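Local atomic coordinates of F-BAR domain only protein 1 (Danio rerio, PDB entry 5JP2), a protein that may act at an early step of clathrin-mediated endocytosis and binds an Eps15 peptide through its mu homology domain. Residues 73-77 / 97-101; 86-91 / 102-108. The contacts are given in a common frame with arbitrary orientation. Residue numbers count along the deposited sequence, not the author numbering.

Contact 1 (73-77 / 97-101)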
loop_
_atom_site.group_PDB
_atom_site.type_symbol
_atom_site.label_atom_id
_atom_site.label_comp_id
_atom_site.label_asym_id
_atom_site.label_seq_id
_atom_site.Cartn_x
_atom_site.Cartn_y
_atom_site.Cartn_z
ATOM N N VAL B 73 0.627 16.466 -1.817
ATOM C CA VAL B 73 0.969 16.830 -3.183
ATOM C C VAL B 73 0.721 15.653 -4.105
ATOM O O VAL B 73 0.685 14.500 -3.675
ATOM C CB VAL B 73 2.430 17.296 -3.310
ATOM C CG1 VAL B 73 2.669 18.528 -2.474
ATOM C CG2 VAL B 73 3.348 16.199 -2.872
ATOM N N ASN B 74 0.566 15.969 -5.394
ATOM C CA ASN B 74 0.263 14.988 -6.437
ATOM C C ASN B 74 -0.964 14.161 -6.071
ATOM O O ASN B 74 -0.974 12.936 -6.178
ATOM C CB ASN B 74 1.465 14.087 -6.722
ATOM C CG ASN B 74 1.294 13.279 -7.992
ATOM O OD1 ASN B 74 0.563 13.675 -8.898
ATOM N ND2 ASN B 74 1.958 12.133 -8.059
ATOM N N ILE B 75 -2.018 14.849 -5.640
ATOM C CA ILE B 75 -3.215 14.201 -5.136
ATOM C C ILE B 75 -4.336 14.177 -6.163
ATOM O O ILE B 75 -5.477 13.886 -5.813
ATOM C CB ILE B 75 -3.674 14.864 -3.838
ATOM C CG1 ILE B 75 -3.883 16.352 -4.068
ATOM C CG2 ILE B 75 -2.632 14.649 -2.764
ATOM C CD1 ILE B 75 -4.562 17.023 -2.938
ATOM N N SER B 76 -4.057 14.570 -7.402
ATOM C CA SER B 76 -5.072 14.526 -8.445
ATOM C C SER B 76 -5.686 13.139 -8.608
ATOM O O SER B 76 -6.839 13.038 -9.015
ATOM C CB SER B 76 -4.487 14.998 -9.765
ATOM O OG SER B 76 -3.432 14.151 -10.157
ATOM N N ARG B 77 -4.948 12.077 -8.305
ATOM C CA ARG B 77 -5.448 10.721 -8.473
ATOM C C ARG B 77 -6.290 10.235 -7.304
ATOM O O ARG B 77 -6.825 9.131 -7.372
ATOM C CB ARG B 77 -4.295 9.736 -8.688
ATOM C CG ARG B 77 -3.646 9.779 -10.066
ATOM C CD ARG B 77 -2.645 8.646 -10.207
ATOM N NE ARG B 77 -2.050 8.561 -11.534
ATOM C CZ ARG B 77 -1.496 7.456 -12.026
ATOM N NH1 ARG B 77 -1.475 6.340 -11.304
ATOM N NH2 ARG B 77 -0.975 7.458 -13.244
ATOM N N PRO B 97 -6.356 21.773 -7.057
ATOM C CA PRO B 97 -6.628 20.345 -7.270
ATOM C C PRO B 97 -5.463 19.427 -6.954
ATOM O O PRO B 97 -5.698 18.262 -6.614
ATOM C CB PRO B 97 -6.984 20.289 -8.756
ATOM C CG PRO B 97 -6.194 21.402 -9.336
ATOM C CD PRO B 97 -6.219 22.502 -8.326
ATOM N N ASP B 98 -4.221 19.881 -7.112
ATOM C CA ASP B 98 -3.057 19.021 -6.932
ATOM C C ASP B 98 -2.403 19.132 -5.566
ATOM O O ASP B 98 -1.411 18.442 -5.323
ATOM C CB ASP B 98 -2.013 19.311 -8.004
ATOM C CG ASP B 98 -2.127 18.380 -9.184
ATOM O OD1 ASP B 98 -2.320 17.170 -8.957
ATOM O OD2 ASP B 98 -2.031 18.858 -10.334
ATOM N N THR B 99 -2.910 19.985 -4.680
ATOM C CA THR B 99 -2.255 20.255 -3.408
ATOM C C THR B 99 -3.295 20.593 -2.350
ATOM O O THR B 99 -4.302 21.230 -2.659
ATOM C CB THR B 99 -1.268 21.407 -3.591
ATOM O OG1 THR B 99 -0.098 20.918 -4.254
ATOM C CG2 THR B 99 -0.893 22.034 -2.280
ATOM N N LYS B 100 -3.049 20.183 -1.105
ATOM C CA LYS B 100 -3.907 20.607 -0.006
ATOM C C LYS B 100 -3.118 20.719 1.289
ATOM O O LYS B 100 -2.291 19.861 1.594
ATOM C CB LYS B 100 -5.085 19.658 0.212
ATOM C CG LYS B 100 -6.240 20.374 0.889
ATOM C CD LYS B 100 -7.316 19.456 1.420
ATOM C CE LYS B 100 -8.518 20.283 1.839
ATOM N NZ LYS B 100 -8.091 21.591 2.412
ATOM N N ASP B 101 -3.444 21.735 2.077
ATOM C CA ASP B 101 -2.723 22.073 3.290
ATOM C C ASP B 101 -3.510 21.695 4.534
ATOM O O ASP B 101 -4.739 21.755 4.559
ATOM C CB ASP B 101 -2.412 23.568 3.364
ATOM C CG ASP B 101 -1.365 23.995 2.379
ATOM O OD1 ASP B 101 -1.609 23.906 1.167
ATOM O OD2 ASP B 101 -0.281 24.391 2.822
#
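Pro97 meets the loop through its backbone, its carbonyl O lying 3.7 Å from Ile75 CG1, while its ring stays at the exposed margin. Asp98 follows with the largest share of the contact, 72 Å² of its surface being covered by residues 73-77. Its carbonyl O faces the point where the other segment turns: Val73 CA makes a CA-H...O contact to Asp98 O at 3.6 Å, and Ile75 CG1 packs 3.5 Å from the same Asp98 O. The CA-to-CB bond of Asp98 points away, yet its carboxylate curls back, so that OD1 lies 3.2 Å from Ser76 CB.

At Thr99 the chain enters strand 99-104 and pairs antiparallel with Val73, the last residue of strand 69-73, in a non-hydrogen-bonded pair (CA-CA 4.7 Å). Val73 CG1 and Thr99 OG1 are 4.1 Å apart on one face of the sheet. Here the end of strand 69-73 and the start of strand 99-104, the two central strands of a four-stranded antiparallel sheet of the mu homology domain, lie side by side; Val73 is joined by backbone hydrogen bonding to Asp258 of strand 258-261, and Asn74, with a left-handed backbone (53/47), swings the chain out of the sheet. The Thr99 hydroxyl donates a weak hydrogen bond to Asp98 O (OG1-O 3.0 Å).

Lys100 receives the buried Ile75, whose p rotamer brings CD1 within 4.1 Å of Lys100 CB. Asp101 lies beyond the loop's reach and forms a salt bridge with Arg71.

Contact 2 (86-91 / 102-108)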
loop_
_atom_site.group_PDB
_atom_site.type_symbol
_atom_site.label_atom_id
_atom_site.label_comp_id
_atom_site.label_asym_id
_atom_site.label_seq_id
_atom_site.Cartn_x
_atom_site.Cartn_y
_atom_site.Cartn_z
ATOM N N LYS B 86 -10.085 15.356 14.843
ATOM C CA LYS B 86 -9.670 15.605 16.208
ATOM C C LYS B 86 -8.458 16.530 16.243
ATOM O O LYS B 86 -8.396 17.455 17.055
ATOM C CB LYS B 86 -9.337 14.268 16.856
ATOM C CG LYS B 86 -10.492 13.313 16.974
ATOM C CD LYS B 86 -10.038 12.006 17.616
ATOM C CE LYS B 86 -9.977 12.026 19.131
ATOM N NZ LYS B 86 -9.342 10.760 19.629
ATOM N N LEU B 87 -7.456 16.256 15.406
ATOM C CA LEU B 87 -6.182 16.950 15.470
ATOM C C LEU B 87 -5.908 17.986 14.381
ATOM O O LEU B 87 -4.923 18.717 14.511
ATOM C CB LEU B 87 -5.064 15.915 15.461
ATOM C CG LEU B 87 -5.224 14.825 16.523
ATOM C CD1 LEU B 87 -4.187 13.787 16.381
ATOM C CD2 LEU B 87 -5.143 15.405 17.901
ATOM N N LEU B 88 -6.727 18.125 13.343
ATOM C CA LEU B 88 -6.276 18.915 12.203
ATOM C C LEU B 88 -7.249 20.005 11.799
ATOM O O LEU B 88 -8.458 19.912 12.013
ATOM C CB LEU B 88 -6.010 18.046 10.980
ATOM C CG LEU B 88 -4.933 16.974 11.073
ATOM C CD1 LEU B 88 -5.049 16.106 9.856
ATOM C CD2 LEU B 88 -3.547 17.607 11.166
ATOM N N TYR B 89 -6.671 21.050 11.206
ATOM C CA TYR B 89 -7.375 22.150 10.567
ATOM C C TYR B 89 -7.108 22.132 9.074
ATOM O O TYR B 89 -6.142 21.532 8.612
ATOM C CB TYR B 89 -6.924 23.503 11.108
ATOM C CG TYR B 89 -7.210 23.739 12.563
ATOM C CD1 TYR B 89 -8.506 23.689 13.046
ATOM C CD2 TYR B 89 -6.191 24.043 13.452
ATOM C CE1 TYR B 89 -8.784 23.921 14.373
ATOM C CE2 TYR B 89 -6.462 24.277 14.790
ATOM C CZ TYR B 89 -7.762 24.213 15.238
ATOM O OH TYR B 89 -8.048 24.437 16.555
ATOM N N SER B 90 -7.934 22.849 8.321
ATOM C CA SER B 90 -7.753 22.935 6.880
ATOM C C SER B 90 -8.504 24.143 6.347
ATOM O O SER B 90 -9.323 24.743 7.042
ATOM C CB SER B 90 -8.249 21.682 6.171
ATOM O OG SER B 90 -9.650 21.583 6.308
ATOM N N ASP B 91 -8.247 24.465 5.082
ATOM C CA ASP B 91 -8.925 25.571 4.432
ATOM C C ASP B 91 -9.943 25.033 3.442
ATOM O O ASP B 91 -9.550 24.518 2.386
ATOM C CB ASP B 91 -7.921 26.468 3.719
ATOM C CG ASP B 91 -8.526 27.781 3.288
ATOM O OD1 ASP B 91 -9.699 28.022 3.626
ATOM O OD2 ASP B 91 -7.844 28.560 2.594
ATOM N N PHE B 102 -2.771 21.324 5.570
ATOM C CA PHE B 102 -3.330 21.000 6.866
ATOM C C PHE B 102 -2.456 21.589 7.960
ATOM O O PHE B 102 -1.234 21.632 7.834
ATOM C CB PHE B 102 -3.430 19.495 7.040
ATOM C CG PHE B 102 -4.387 18.854 6.097
ATOM C CD1 PHE B 102 -5.725 18.753 6.415
ATOM C CD2 PHE B 102 -3.951 18.351 4.886
ATOM C CE1 PHE B 102 -6.602 18.167 5.542
ATOM C CE2 PHE B 102 -4.823 17.759 4.016
ATOM C CZ PHE B 102 -6.149 17.667 4.342
ATOM N N TRP B 103 -3.089 22.047 9.032
ATOM C CA TRP B 103 -2.391 22.544 10.209
ATOM C C TRP B 103 -2.806 21.727 11.415
ATOM O O TRP B 103 -3.965 21.348 11.544
ATOM C CB TRP B 103 -2.693 24.023 10.471
ATOM C CG TRP B 103 -2.364 24.887 9.319
ATOM C CD1 TRP B 103 -1.260 25.674 9.176
ATOM C CD2 TRP B 103 -3.133 25.054 8.128
ATOM N NE1 TRP B 103 -1.293 26.321 7.968
ATOM C CE2 TRP B 103 -2.434 25.958 7.305
ATOM C CE3 TRP B 103 -4.343 24.531 7.678
ATOM C CZ2 TRP B 103 -2.907 26.349 6.056
ATOM C CZ3 TRP B 103 -4.810 24.920 6.437
ATOM C CH2 TRP B 103 -4.094 25.819 5.641
ATOM N N PHE B 104 -1.868 21.467 12.303
ATOM C CA PHE B 104 -2.196 20.787 13.538
ATOM C C PHE B 104 -2.819 21.749 14.537
ATOM O O PHE B 104 -2.487 22.935 14.582
ATOM C CB PHE B 104 -0.952 20.173 14.163
ATOM C CG PHE B 104 -0.666 18.797 13.701
ATOM C CD1 PHE B 104 -1.218 17.716 14.326
ATOM C CD2 PHE B 104 0.171 18.590 12.630
ATOM C CE1 PHE B 104 -0.944 16.460 13.891
ATOM C CE2 PHE B 104 0.436 17.336 12.199
ATOM C CZ PHE B 104 -0.116 16.274 12.831
ATOM N N ASN B 105 -3.699 21.207 15.369
ATOM C CA ASN B 105 -4.106 21.877 16.587
ATOM C C ASN B 105 -3.085 21.517 17.657
ATOM O O ASN B 105 -3.041 20.374 18.113
ATOM C CB ASN B 105 -5.505 21.409 16.973
ATOM C CG ASN B 105 -6.045 22.083 18.221
ATOM O OD1 ASN B 105 -7.142 22.626 18.198
ATOM N ND2 ASN B 105 -5.303 22.037 19.308
ATOM N N MET B 106 -2.284 22.480 18.085
ATOM C CA MET B 106 -1.145 22.092 18.903
ATOM C C MET B 106 -1.567 21.736 20.315
ATOM O O MET B 106 -0.894 20.947 20.979
ATOM C CB MET B 106 -0.092 23.199 18.923
ATOM C CG MET B 106 0.490 23.558 17.561
ATOM S SD MET B 106 1.181 22.221 16.578
ATOM C CE MET B 106 2.433 21.573 17.643
ATOM N N GLN B 107 -2.690 22.270 20.772
ATOM C CA GLN B 107 -3.186 21.914 22.096
ATOM C C GLN B 107 -3.735 20.491 22.108
ATOM O O GLN B 107 -3.420 19.702 22.999
ATOM C CB GLN B 107 -4.239 22.931 22.546
ATOM C CG GLN B 107 -3.677 24.328 22.833
ATOM C CD GLN B 107 -4.755 25.397 22.955
ATOM O OE1 GLN B 107 -5.098 25.836 24.049
ATOM N NE2 GLN B 107 -5.276 25.833 21.825
ATOM N N ALA B 108 -4.547 20.136 21.114
ATOM C CA ALA B 108 -5.029 18.762 21.015
ATOM C C ALA B 108 -3.880 17.790 20.775
ATOM O O ALA B 108 -3.796 16.742 21.416
ATOM C CB ALA B 108 -6.071 18.647 19.905
#
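Strands 88-90 and 99-104 form an antiparallel beta hairpin, with a 145° angle between the axes of segments 88-90 and 102-104. Tyr89 and Trp103 are its hydrogen-bonded pair: Tyr89 N donates to Trp103 O (2.7 Å) and Trp103 N to Tyr89 O (3.1 Å). Their CB atoms sit 4.3 Å apart on the same face, and although both side chains have chi1 in the m well, the rings part. The Trp103 indole (chi2 -102°) runs alongside residues 90-91 and meets them with its edge, CZ3 lying 3.6 Å from Ser90 CA; the phenol runs the other way, towards Asn105.

On the opposite face Leu88, in the m,t rotamer, lays CD2 over the Phe104 ring, 3.8 Å from its centroid and 5° off the normal, a CH-pi contact. Leu88 CD1 meanwhile lies 4.4 Å from Phe102 CD1, so the leucine bridges two aromatic rings. Phe70 of strand 69-73 touches all three side chains.

Past the strand, Asn105 N donates to Leu87 O (2.9 Å, 172°). Asn105 is the N-cap residue of helix 106-119, and Leu87, also m,t, extends CD2 to 3.9 Å from Ala108 CB in its first turn.

Backbone hydrogen bonds thus fix the register, while the hydrophobic leucines and phenylalanines bind the hairpin to the neighbouring strand and helix, leaving Tyr89 on the exposed side.

In the fold
Strand 99-104 runs through both contacts, with contact 1 at its start and contact 2 at its end, their centres about 19 Å apart. Its two edges serve different neighbours: in contact 1 it meets the end of strand 69-73, in contact 2 the outermost strand 88-90. Lys100 ties them together, its NZ lying 3.3 Å from Asp91 O in a weak hydrogen bond, and its charge also makes a cation-pi interaction with Phe102. The contact centres lie about 18 Å (contact 1) and 26 Å (contact 2) from the centre of the elongated chain. Neither contact includes the zinc ligands His165 and Cys167, which belong to another part of the domain.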